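Local coordinates for putative ABC transporter, ATP-binding protein ComA (Streptococcus mutans, PDB 3K8U) that is probably an ABC transporter protein with a C39-family peptidase domain of papain-like fold, the part modelled here as a single chain, at residues C17-L22 and Q47-L52; S24-K27 and N32-I35; G53-A58 and T65-A70; T73-N78 and Y98-S103; G91-H96 and D112-V117. One frame throughout, in Å; residues are numbered along the deposited sequence.

Overall arrangement
Contact 1 sets the start of helix 17-28 against the loop that leads into helix 51-60, and contact 2 sets the end of helix 17-28 against the loop before helix 35-41. Contact 3 packs helix 51-60 on the antiparallel sheet, contact 4 lays a 3-10 segment against strand 93-104, and contact 5 joins the start of that strand to the loop after strand 107-112. Contacts 1 and 5, centres about 11 Å apart, meet where C17 SG lies 3.5 Å from H96 CE1; with D112 this gives a cysteine-histidine-aspartate cluster consistent with the active site of a clan CA peptidase. Contacts 3 and 4 have their centres about 19 Å from that of contact 5.

Contact 1. Residues C17-L22 and Q47-L52; sequences CGPAVL and QGTTAL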
# COMPACT_ATOMS: atom_id res chain seq x y z
N CYS A 17 -0.25 1.64 9.49
CA CYS A 17 0.19 1.72 8.10
C CYS A 17 -0.72 0.91 7.17
O CYS A 17 -1.02 1.34 6.05
CB CYS A 17 1.64 1.27 7.94
SG CYS A 17 2.34 1.80 6.36
N GLY A 18 -1.16 -0.26 7.63
CA GLY A 18 -2.04 -1.12 6.84
C GLY A 18 -3.36 -0.43 6.56
O GLY A 18 -3.80 -0.35 5.41
N PRO A 19 -4.06 0.02 7.61
CA PRO A 19 -5.34 0.71 7.43
C PRO A 19 -5.17 1.92 6.51
O PRO A 19 -6.03 2.19 5.67
CB PRO A 19 -5.68 1.15 8.86
CG PRO A 19 -5.16 0.03 9.67
CD PRO A 19 -3.82 -0.28 9.04
N ALA A 20 -4.05 2.62 6.65
CA ALA A 20 -3.77 3.80 5.83
C ALA A 20 -3.64 3.52 4.34
O ALA A 20 -4.24 4.23 3.53
CB ALA A 20 -2.53 4.53 6.34
N VAL A 21 -2.84 2.52 3.95
CA VAL A 21 -2.70 2.22 2.52
C VAL A 21 -4.02 1.72 1.94
O VAL A 21 -4.35 2.06 0.80
CB VAL A 21 -1.54 1.21 2.21
CG1 VAL A 21 -0.21 1.81 2.62
CG2 VAL A 21 -1.77 -0.14 2.87
N LEU A 22 -4.78 0.96 2.71
CA LEU A 22 -6.07 0.46 2.24
C LEU A 22 -7.03 1.63 2.03
O LEU A 22 -7.72 1.70 1.00
CB LEU A 22 -6.66 -0.56 3.22
CG LEU A 22 -8.02 -1.16 2.84
CD1 LEU A 22 -7.98 -1.76 1.44
CD2 LEU A 22 -8.43 -2.21 3.86
N GLN A 47 1.31 -4.75 16.78
CA GLN A 47 2.37 -5.02 15.80
C GLN A 47 2.04 -4.49 14.41
O GLN A 47 2.93 -4.36 13.56
CB GLN A 47 2.66 -6.52 15.73
CG GLN A 47 3.21 -7.11 17.02
CD GLN A 47 3.51 -8.59 16.89
OE1 GLN A 47 4.53 -8.98 16.34
NE2 GLN A 47 2.61 -9.41 17.41
N GLY A 48 0.77 -4.19 14.16
CA GLY A 48 0.37 -3.68 12.86
C GLY A 48 -0.62 -4.56 12.12
O GLY A 48 -1.41 -5.29 12.73
N THR A 49 -0.59 -4.47 10.79
CA THR A 49 -1.49 -5.25 9.95
C THR A 49 -0.71 -6.24 9.10
O THR A 49 0.36 -5.92 8.59
CB THR A 49 -2.29 -4.34 8.99
OG1 THR A 49 -2.74 -3.18 9.69
CG2 THR A 49 -3.50 -5.08 8.42
N THR A 50 -1.24 -7.45 8.98
CA THR A 50 -0.60 -8.48 8.17
C THR A 50 -1.15 -8.31 6.76
O THR A 50 -2.14 -7.61 6.56
CB THR A 50 -0.93 -9.90 8.67
OG1 THR A 50 -2.33 -10.15 8.52
CG2 THR A 50 -0.55 -10.06 10.14
N ALA A 51 -0.49 -8.93 5.79
CA ALA A 51 -0.93 -8.85 4.40
C ALA A 51 -2.32 -9.48 4.29
O ALA A 51 -3.17 -9.01 3.53
CB ALA A 51 0.05 -9.58 3.50
N LEU A 52 -2.55 -10.53 5.08
CA LEU A 52 -3.83 -11.23 5.10
C LEU A 52 -4.92 -10.29 5.61
O LEU A 52 -6.03 -10.28 5.09
CB LEU A 52 -3.74 -12.45 6.02
CG LEU A 52 -4.18 -13.82 5.48
CD1 LEU A 52 -5.64 -13.78 5.06
CD2 LEU A 52 -3.29 -14.21 4.30
O HOH W 1 -0.41 -1.62 9.98
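The pyrrolidine ring of P19 receives the hydroxyl of T49 at one corner: OG1 lies 3.2 Å from P19 CD but 4.0 Å from P19 CG, so the approach is to the carbon next to the ring nitrogen. P19 also touches T44, and I35, L38 and R39 of helix 35-41. The same hydroxyl rests against G18 as well, with T49 OG1 3.6 Å from G18 CA; this close approach uses the space beside a residue that has no side chain, and the backbones come to 5.2 Å between G18 CA and T49 CA. The torsion of T49 (chi1 -43°) sets OG1 beside its own backbone N and sends CG2 the other way, toward I54 of helix 51-60. No direct hydrogen bond joins the two segments. Instead a water accepts from G18 N at 2.8 Å and is hydrogen-bonded to T49 OG1, also at 2.8 Å. It thereby satisfies an amide of the first helical turn, which has no carbonyl of a preceding turn to bond. T49 OG1 has a further partner in T44 OG1, while T49 O is bonded to Y97 OH. A buried helix start led by a cysteine, here C17 in touch with H96, is the hallmark of the papain-like fold, consistent with the clan CA assignment.

Contact 2. Residues S24-K27 and N32-I35; sequences SVAK and NYSI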
# COMPACT_ATOMS: atom_id res chain seq x y z
N SER A 24 -6.21 4.64 1.38
CA SER A 24 -5.69 5.39 0.24
C SER A 24 -6.19 4.84 -1.09
O SER A 24 -6.69 5.60 -1.93
CB SER A 24 -4.16 5.39 0.26
OG SER A 24 -3.65 5.99 1.44
N VAL A 25 -6.05 3.53 -1.27
CA VAL A 25 -6.49 2.88 -2.50
C VAL A 25 -8.01 3.00 -2.65
O VAL A 25 -8.51 3.33 -3.73
CB VAL A 25 -6.07 1.40 -2.55
CG1 VAL A 25 -6.68 0.70 -3.75
CG2 VAL A 25 -4.54 1.30 -2.62
N ALA A 26 -8.73 2.75 -1.56
CA ALA A 26 -10.19 2.84 -1.58
C ALA A 26 -10.63 4.24 -2.01
O ALA A 26 -11.59 4.38 -2.78
CB ALA A 26 -10.76 2.50 -0.21
N LYS A 27 -9.91 5.26 -1.55
CA LYS A 27 -10.22 6.65 -1.88
C LYS A 27 -10.03 6.92 -3.37
O LYS A 27 -10.74 7.74 -3.95
CB LYS A 27 -9.35 7.60 -1.05
CG LYS A 27 -9.81 9.04 -1.07
CD LYS A 27 -9.07 9.89 -0.05
CE LYS A 27 -9.66 11.30 0.01
NZ LYS A 27 -9.02 12.15 1.05
N ASN A 32 -14.56 6.47 0.75
CA ASN A 32 -13.83 7.04 1.87
C ASN A 32 -14.13 6.30 3.17
O ASN A 32 -15.26 6.30 3.66
CB ASN A 32 -14.14 8.53 2.02
CG ASN A 32 -13.42 9.39 0.99
OD1 ASN A 32 -13.48 9.11 -0.21
ND2 ASN A 32 -12.74 10.43 1.46
N TYR A 33 -13.10 5.64 3.71
CA TYR A 33 -13.22 4.89 4.95
C TYR A 33 -12.19 5.39 5.95
O TYR A 33 -11.03 5.63 5.60
CB TYR A 33 -13.00 3.39 4.71
CG TYR A 33 -14.04 2.77 3.80
CD1 TYR A 33 -15.32 2.48 4.27
CD2 TYR A 33 -13.73 2.47 2.47
CE1 TYR A 33 -16.27 1.91 3.44
CE2 TYR A 33 -14.68 1.90 1.63
CZ TYR A 33 -15.95 1.63 2.12
OH TYR A 33 -16.89 1.07 1.29
N SER A 34 -12.61 5.54 7.20
CA SER A 34 -11.74 6.02 8.26
C SER A 34 -10.71 4.98 8.67
O SER A 34 -10.94 3.78 8.53
CB SER A 34 -12.56 6.40 9.49
OG SER A 34 -13.11 5.24 10.10
N ILE A 35 -9.60 5.45 9.21
CA ILE A 35 -8.54 4.57 9.69
C ILE A 35 -9.05 3.70 10.84
O ILE A 35 -8.79 2.49 10.87
CB ILE A 35 -7.30 5.38 10.13
CG1 ILE A 35 -6.55 5.89 8.89
CG2 ILE A 35 -6.38 4.55 11.01
CD1 ILE A 35 -5.30 6.68 9.21
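A26 opens the contact from the helical side, its CB directed at the loop and 4.0 Å from Y33 CD2. The methyl lies at the edge of the tyrosine ring, near the ring plane, so this is an apolar meeting at the rim and no stacking is involved. Y33 reaches that place with CG beside its backbone N (chi1 -63°), and its side chain also touches L61. One residue on, K27 holds its aliphatic chain extended and N32 crosses it at a slant. The closest pair is K27 CE and N32 ND2 at 3.5 Å, while N32 OD1 sits 3.8 Å from K27 CG; no hydrogen bond crosses between the segments. The geometry is that of a helix-loop-helix connection: helix 17-28 is running out, the chain reverses, and N32-S34 leads back past its last full turn into helix 35-41. The backbones are nearest at the reversal itself, with K27 CA 5.2 Å from N32 CA. S34 then serves as N-cap of the second helix, its OG bonded to Y37 N, and K27 O at the outgoing end accepts from K7 NZ.

Contact 3. Residues G53-A58 and T65-A70; sequences GIVEAA and TRSIKA
T65 and V55 bury the most surface here, in a helix-on-sheet packing where helix 51-60 lies against the outermost strand, 63-69, of the antiparallel sheet. The evidence is geometric: the axes of segments 53-58 and 65-69 run nearly antiparallel, at 163°, with a closest approach of 8.9 Å, as follows when the chain leaves the helix and returns along the strand. V55 bridges two strand residues with its two methyl branches. Its torsion (chi1 171°) places CG1 anti to the backbone N, by T65, and CG2 anti to the carbonyl carbon, by S67. CG1 of V55 touches T65 OG1 at 3.3 Å, the two side chains crossing at an angle. T65 offers a different branch to each helical neighbour: while OG1 faces V55, its CG2 fits against A58 CB at 3.5 Å. That hydroxyl is not left with carbon alone, since K59 NZ makes a weak hydrogen bond to it. Two residues along, S67 points to the same side, and R66 between them points away from the helix; R66 pairs through its backbone with F137 of the neighbouring strand. Behind the contact, A58 and T65 both reach L138, and A58 also meets L22 of helix 17-28. The second branch of V55 ends on a hydroxyl too, its CG2 standing 3.3 Å from S67 OG.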
# COMPACT_ATOMS: atom_id res chain seq x y z
N GLY A 53 -4.58 -9.50 6.63
CA GLY A 53 -5.52 -8.55 7.20
C GLY A 53 -5.95 -7.50 6.19
O GLY A 53 -7.13 -7.13 6.14
N ILE A 54 -5.00 -7.00 5.41
CA ILE A 54 -5.31 -6.00 4.38
C ILE A 54 -6.26 -6.61 3.35
O ILE A 54 -7.28 -6.01 2.99
CB ILE A 54 -4.03 -5.49 3.68
CG1 ILE A 54 -3.19 -4.65 4.64
CG2 ILE A 54 -4.39 -4.69 2.43
CD1 ILE A 54 -1.89 -4.15 4.03
N VAL A 55 -5.93 -7.82 2.90
CA VAL A 55 -6.73 -8.53 1.91
C VAL A 55 -8.14 -8.82 2.41
O VAL A 55 -9.12 -8.58 1.69
CB VAL A 55 -6.04 -9.85 1.49
CG1 VAL A 55 -6.97 -10.70 0.63
CG2 VAL A 55 -4.76 -9.55 0.72
N GLU A 56 -8.25 -9.31 3.64
CA GLU A 56 -9.55 -9.62 4.23
C GLU A 56 -10.43 -8.38 4.33
O GLU A 56 -11.62 -8.43 4.00
CB GLU A 56 -9.38 -10.24 5.62
CG GLU A 56 -8.77 -11.63 5.62
CD GLU A 56 -8.64 -12.23 7.01
OE1 GLU A 56 -8.26 -11.51 7.96
OE2 GLU A 56 -8.93 -13.44 7.15
N ALA A 57 -9.84 -7.27 4.77
CA ALA A 57 -10.57 -6.02 4.90
C ALA A 57 -11.04 -5.53 3.53
O ALA A 57 -12.21 -5.15 3.38
CB ALA A 57 -9.69 -4.97 5.56
N ALA A 58 -10.15 -5.57 2.54
CA ALA A 58 -10.48 -5.14 1.19
C ALA A 58 -11.66 -5.93 0.62
O ALA A 58 -12.53 -5.36 -0.05
CB ALA A 58 -9.27 -5.28 0.28
N THR A 65 -9.54 -8.84 -4.80
CA THR A 65 -8.13 -8.73 -4.42
C THR A 65 -7.26 -9.88 -4.87
O THR A 65 -7.74 -11.00 -5.07
CB THR A 65 -7.98 -8.64 -2.88
OG1 THR A 65 -8.21 -9.93 -2.31
CG2 THR A 65 -8.98 -7.66 -2.29
N ARG A 66 -5.97 -9.60 -5.01
CA ARG A 66 -4.98 -10.61 -5.37
C ARG A 66 -3.64 -10.19 -4.80
O ARG A 66 -3.29 -9.01 -4.79
CB ARG A 66 -4.91 -10.83 -6.89
CG ARG A 66 -4.29 -9.71 -7.71
CD ARG A 66 -4.31 -10.09 -9.19
NE ARG A 66 -3.62 -9.12 -10.03
CZ ARG A 66 -4.20 -8.05 -10.57
NH1 ARG A 66 -5.48 -7.79 -10.37
NH2 ARG A 66 -3.47 -7.21 -11.30
N SER A 67 -2.93 -11.17 -4.23
CA SER A 67 -1.61 -10.95 -3.64
C SER A 67 -0.61 -11.76 -4.45
O SER A 67 -0.79 -12.96 -4.65
CB SER A 67 -1.60 -11.39 -2.18
OG SER A 67 -2.56 -10.67 -1.44
N ILE A 68 0.44 -11.10 -4.92
CA ILE A 68 1.45 -11.77 -5.72
C ILE A 68 2.85 -11.45 -5.25
O ILE A 68 3.07 -10.48 -4.52
CB ILE A 68 1.35 -11.34 -7.21
CG1 ILE A 68 1.56 -9.83 -7.32
CG2 ILE A 68 -0.00 -11.74 -7.80
CD1 ILE A 68 2.16 -9.38 -8.63
N LYS A 69 3.79 -12.31 -5.62
CA LYS A 69 5.20 -12.11 -5.30
C LYS A 69 5.80 -11.70 -6.63
O LYS A 69 5.76 -12.46 -7.61
CB LYS A 69 5.84 -13.40 -4.79
CG LYS A 69 5.30 -13.87 -3.44
CD LYS A 69 5.53 -12.84 -2.33
CE LYS A 69 7.01 -12.61 -2.07
NZ LYS A 69 7.24 -11.67 -0.93
N ALA A 70 6.32 -10.48 -6.69
CA ALA A 70 6.88 -9.96 -7.93
C ALA A 70 8.30 -9.45 -7.76
O ALA A 70 8.91 -9.61 -6.71
CB ALA A 70 5.98 -8.84 -8.44

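Contact 4. Residues T73-N78 and Y98-S103; sequences TLFDYN and YVVYGS
F75 and S103 are joined through a single water, which spans a gap of 4.0 Å between F75 O and S103 OG. The water donates to F75 O at 2.9 Å and is hydrogen-bonded to S103 OG at 3.1 Å, so a backbone carbonyl and a side-chain hydroxyl are linked without touching. The contact sets a short 3-10 segment, 73-76, against strand 93-104 of the antiparallel sheet. That strand carries a classic beta bulge, with Y101 and G102 both facing I109 of strand 107-112. The bulge explains the spacing of the contact: V100 and S103, three residues apart, both point toward the 3-10 segment, whereas in a regular strand residues two apart share a face. On the other side of the strand V99 meets V21 and S24 of helix 17-28, and Y101 bonds through its OH to K7 O.

The apolar half of the contact is F75 with V100. F75 holds CG beside its backbone N (chi1 -55°), which carries the ring to V100, and the valine methyl meets that ring obliquely. F75 buries 64 Å², the most of any residue here, and its side chain also touches Y82, F84 of strand 84-90 and L108 of strand 107-112. The 3-10 turn that presents it is held by D76 N bonding to T73 O at 2.9 Å. S103 has a further, weak bond to Y82 OH. V100 meets F75 with one methyl, its CG1 lying 3.8 Å from F75 CE1.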
# COMPACT_ATOMS: atom_id res chain seq x y z
N THR A 73 10.83 -6.05 -12.55
CA THR A 73 10.43 -6.03 -13.96
C THR A 73 8.95 -5.66 -14.06
O THR A 73 8.45 -5.29 -15.12
CB THR A 73 10.64 -7.39 -14.66
OG1 THR A 73 9.74 -8.36 -14.12
CG2 THR A 73 12.08 -7.86 -14.49
N LEU A 74 8.24 -5.78 -12.94
CA LEU A 74 6.83 -5.44 -12.87
C LEU A 74 6.60 -4.03 -13.39
O LEU A 74 5.66 -3.77 -14.13
CB LEU A 74 6.36 -5.53 -11.41
CG LEU A 74 4.90 -5.23 -11.11
CD1 LEU A 74 4.01 -6.31 -11.74
CD2 LEU A 74 4.68 -5.16 -9.61
N PHE A 75 7.52 -3.12 -13.07
CA PHE A 75 7.41 -1.73 -13.48
C PHE A 75 7.71 -1.43 -14.94
O PHE A 75 7.48 -0.32 -15.42
CB PHE A 75 8.21 -0.85 -12.52
CG PHE A 75 7.81 -1.03 -11.08
CD1 PHE A 75 6.59 -0.53 -10.62
CD2 PHE A 75 8.61 -1.76 -10.21
CE1 PHE A 75 6.17 -0.77 -9.31
CE2 PHE A 75 8.19 -2.01 -8.90
CZ PHE A 75 6.97 -1.51 -8.45
N ASP A 76 8.18 -2.45 -15.67
CA ASP A 76 8.48 -2.31 -17.09
C ASP A 76 7.32 -2.82 -17.95
O ASP A 76 7.39 -2.80 -19.17
CB ASP A 76 9.76 -3.07 -17.45
CG ASP A 76 10.98 -2.50 -16.77
OD1 ASP A 76 11.01 -1.28 -16.51
OD2 ASP A 76 11.92 -3.28 -16.49
N TYR A 77 6.27 -3.31 -17.29
CA TYR A 77 5.08 -3.81 -17.96
C TYR A 77 4.12 -2.63 -18.16
O TYR A 77 3.52 -2.14 -17.20
CB TYR A 77 4.45 -4.91 -17.10
CG TYR A 77 3.17 -5.52 -17.63
CD1 TYR A 77 3.14 -6.21 -18.85
CD2 TYR A 77 1.99 -5.43 -16.90
CE1 TYR A 77 1.97 -6.81 -19.31
CE2 TYR A 77 0.81 -6.02 -17.35
CZ TYR A 77 0.81 -6.71 -18.55
OH TYR A 77 -0.35 -7.32 -18.96
N ASN A 78 4.00 -2.17 -19.40
CA ASN A 78 3.17 -1.01 -19.73
C ASN A 78 1.68 -1.09 -19.44
O ASN A 78 1.01 -0.05 -19.35
CB ASN A 78 3.42 -0.58 -21.18
CG ASN A 78 4.86 -0.14 -21.43
OD1 ASN A 78 5.56 0.27 -20.50
ND2 ASN A 78 5.31 -0.23 -22.67
N TYR A 98 3.53 0.64 1.35
CA TYR A 98 3.46 1.86 0.54
C TYR A 98 2.36 1.64 -0.49
O TYR A 98 1.97 0.50 -0.77
CB TYR A 98 4.71 2.07 -0.32
CG TYR A 98 6.01 2.40 0.36
CD1 TYR A 98 6.06 2.95 1.64
CD2 TYR A 98 7.22 2.20 -0.32
CE1 TYR A 98 7.29 3.28 2.23
CE2 TYR A 98 8.44 2.53 0.25
CZ TYR A 98 8.47 3.07 1.52
OH TYR A 98 9.68 3.39 2.07
N VAL A 99 1.89 2.74 -1.05
CA VAL A 99 0.95 2.68 -2.15
C VAL A 99 1.87 3.03 -3.32
O VAL A 99 2.78 3.85 -3.16
CB VAL A 99 -0.14 3.77 -2.05
CG1 VAL A 99 -1.00 3.75 -3.30
CG2 VAL A 99 -1.02 3.54 -0.81
N VAL A 100 1.72 2.34 -4.45
CA VAL A 100 2.54 2.66 -5.61
C VAL A 100 1.60 3.28 -6.64
O VAL A 100 0.63 2.66 -7.06
CB VAL A 100 3.27 1.42 -6.19
CG1 VAL A 100 4.11 1.84 -7.40
CG2 VAL A 100 4.18 0.81 -5.14
N TYR A 101 1.88 4.53 -7.01
CA TYR A 101 1.05 5.28 -7.95
C TYR A 101 1.51 5.25 -9.39
O TYR A 101 0.70 5.43 -10.31
CB TYR A 101 0.96 6.74 -7.51
CG TYR A 101 0.38 6.92 -6.13
CD1 TYR A 101 -0.98 6.78 -5.89
CD2 TYR A 101 1.21 7.24 -5.05
CE1 TYR A 101 -1.51 6.95 -4.62
CE2 TYR A 101 0.69 7.41 -3.78
CZ TYR A 101 -0.66 7.27 -3.57
OH TYR A 101 -1.15 7.42 -2.30
N GLY A 102 2.81 5.07 -9.60
CA GLY A 102 3.32 5.04 -10.96
C GLY A 102 4.83 4.99 -11.00
O GLY A 102 5.49 4.79 -9.98
N SER A 103 5.37 5.14 -12.21
CA SER A 103 6.81 5.12 -12.41
C SER A 103 7.18 6.13 -13.49
O SER A 103 6.46 6.30 -14.47
CB SER A 103 7.27 3.72 -12.83
OG SER A 103 6.70 3.34 -14.07
O HOH W 2 9.24 2.01 -15.28

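Contact 5. Residues G91-H96 and D112-V117; sequences GKRLQH and DPDPSV
H96 and D112 meet with their planes almost perpendicular, imidazole to carboxylate at 82°, in a hydrogen bond consistent with the histidine-acid pair of papain-like peptidases, where the partner is Asp or Asn. H96 NE2 donates to D112 OD1 at 2.7 Å, with an N-H...O angle of 161°. OD1 lies close to the ring plane, nearly in line with the N-H, whereas the carboxylate oxygen is met from above its own plane. CG of H96 is anti to the backbone N (chi1 -160°), which swings the ring toward D112 although CB heads to one side of it. P113, next to D112, packs against C17, A20 and V21 of helix 17-28. The other face of D112 OD1 is taken by D114 N at 3.0 Å, closing an Asx turn; the carboxylate is gripped from opposite faces, which should restrict its rotation. S116 N closes a second Asx turn on D114 OD1, and S116 OG bonds to the same oxygen from the same face. R93 and D114 cross at about a right angle, and R93 NH1 stays 4.1 Å from D114 OD2, beyond a salt bridge. A water links R93 to both aspartates: it accepts from R93 NH1 and donates to D112 OD2 at 2.7 Å and to D114 OD2 at 2.9 Å.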
# COMPACT_ATOMS: atom_id res chain seq x y z
N GLY A 91 13.89 -0.58 8.40
CA GLY A 91 14.53 -0.72 9.69
C GLY A 91 13.93 -1.93 10.37
O GLY A 91 13.83 -3.00 9.75
N LYS A 92 13.50 -1.78 11.62
CA LYS A 92 12.89 -2.88 12.35
C LYS A 92 11.39 -2.99 12.10
O LYS A 92 10.72 -3.86 12.66
CB LYS A 92 13.19 -2.76 13.85
CG LYS A 92 14.68 -2.73 14.18
CD LYS A 92 14.95 -3.04 15.65
CE LYS A 92 14.65 -4.50 15.97
NZ LYS A 92 15.04 -4.86 17.37
N ARG A 93 10.86 -2.10 11.25
CA ARG A 93 9.44 -2.11 10.91
C ARG A 93 9.15 -3.23 9.92
O ARG A 93 9.43 -3.10 8.72
CB ARG A 93 9.01 -0.75 10.35
CG ARG A 93 8.86 0.34 11.42
CD ARG A 93 8.50 1.69 10.82
NE ARG A 93 9.65 2.32 10.16
CZ ARG A 93 9.58 3.41 9.40
NH1 ARG A 93 8.41 4.01 9.18
NH2 ARG A 93 10.68 3.91 8.86
N LEU A 94 8.62 -4.33 10.43
CA LEU A 94 8.30 -5.50 9.63
C LEU A 94 6.90 -5.51 9.02
O LEU A 94 6.55 -6.42 8.27
CB LEU A 94 8.50 -6.78 10.46
CG LEU A 94 9.94 -7.12 10.84
CD1 LEU A 94 9.95 -8.25 11.86
CD2 LEU A 94 10.74 -7.51 9.60
N GLN A 95 6.10 -4.48 9.33
CA GLN A 95 4.74 -4.38 8.81
C GLN A 95 4.44 -2.98 8.26
O GLN A 95 3.45 -2.35 8.63
CB GLN A 95 3.71 -4.76 9.89
CG GLN A 95 3.80 -6.20 10.37
CD GLN A 95 3.31 -7.21 9.34
OE1 GLN A 95 3.26 -6.93 8.14
NE2 GLN A 95 2.95 -8.40 9.82
N HIS A 96 5.31 -2.50 7.38
CA HIS A 96 5.11 -1.20 6.76
C HIS A 96 4.74 -1.44 5.30
O HIS A 96 5.19 -2.41 4.69
CB HIS A 96 6.38 -0.35 6.85
CG HIS A 96 6.12 1.12 6.68
ND1 HIS A 96 5.65 1.91 7.71
CD2 HIS A 96 6.22 1.92 5.60
CE1 HIS A 96 5.47 3.14 7.26
NE2 HIS A 96 5.81 3.18 5.99
N ASP A 112 3.77 6.89 1.11
CA ASP A 112 4.15 6.33 2.40
C ASP A 112 3.28 6.98 3.47
O ASP A 112 3.38 8.18 3.70
CB ASP A 112 5.64 6.62 2.66
CG ASP A 112 6.14 6.08 3.99
OD1 ASP A 112 5.34 5.53 4.78
OD2 ASP A 112 7.35 6.21 4.26
N PRO A 113 2.42 6.20 4.16
CA PRO A 113 1.53 6.70 5.21
C PRO A 113 2.25 7.50 6.31
O PRO A 113 1.62 8.29 7.01
CB PRO A 113 0.90 5.42 5.76
CG PRO A 113 0.82 4.55 4.53
CD PRO A 113 2.19 4.76 3.93
N ASP A 114 3.56 7.29 6.46
CA ASP A 114 4.37 8.03 7.43
C ASP A 114 4.09 9.50 7.10
O ASP A 114 4.37 9.95 5.99
CB ASP A 114 5.86 7.70 7.20
CG ASP A 114 6.81 8.47 8.10
OD1 ASP A 114 6.49 9.59 8.57
OD2 ASP A 114 7.94 7.97 8.30
N PRO A 115 3.51 10.26 8.05
CA PRO A 115 3.18 11.67 7.82
C PRO A 115 4.34 12.62 7.50
O PRO A 115 4.11 13.72 7.01
CB PRO A 115 2.40 12.07 9.07
CG PRO A 115 2.94 11.16 10.12
CD PRO A 115 3.08 9.84 9.39
N SER A 116 5.57 12.16 7.74
CA SER A 116 6.75 12.97 7.45
C SER A 116 7.30 12.64 6.06
O SER A 116 8.28 13.23 5.61
CB SER A 116 7.83 12.77 8.52
OG SER A 116 8.44 11.49 8.46
N VAL A 117 6.63 11.71 5.36
CA VAL A 117 7.05 11.31 4.02
C VAL A 117 5.94 11.52 2.99
O VAL A 117 6.11 12.26 2.02
CB VAL A 117 7.50 9.82 3.98
CG1 VAL A 117 7.99 9.44 2.59
CG2 VAL A 117 8.60 9.57 5.01
O HOH W 3 8.58 5.67 6.64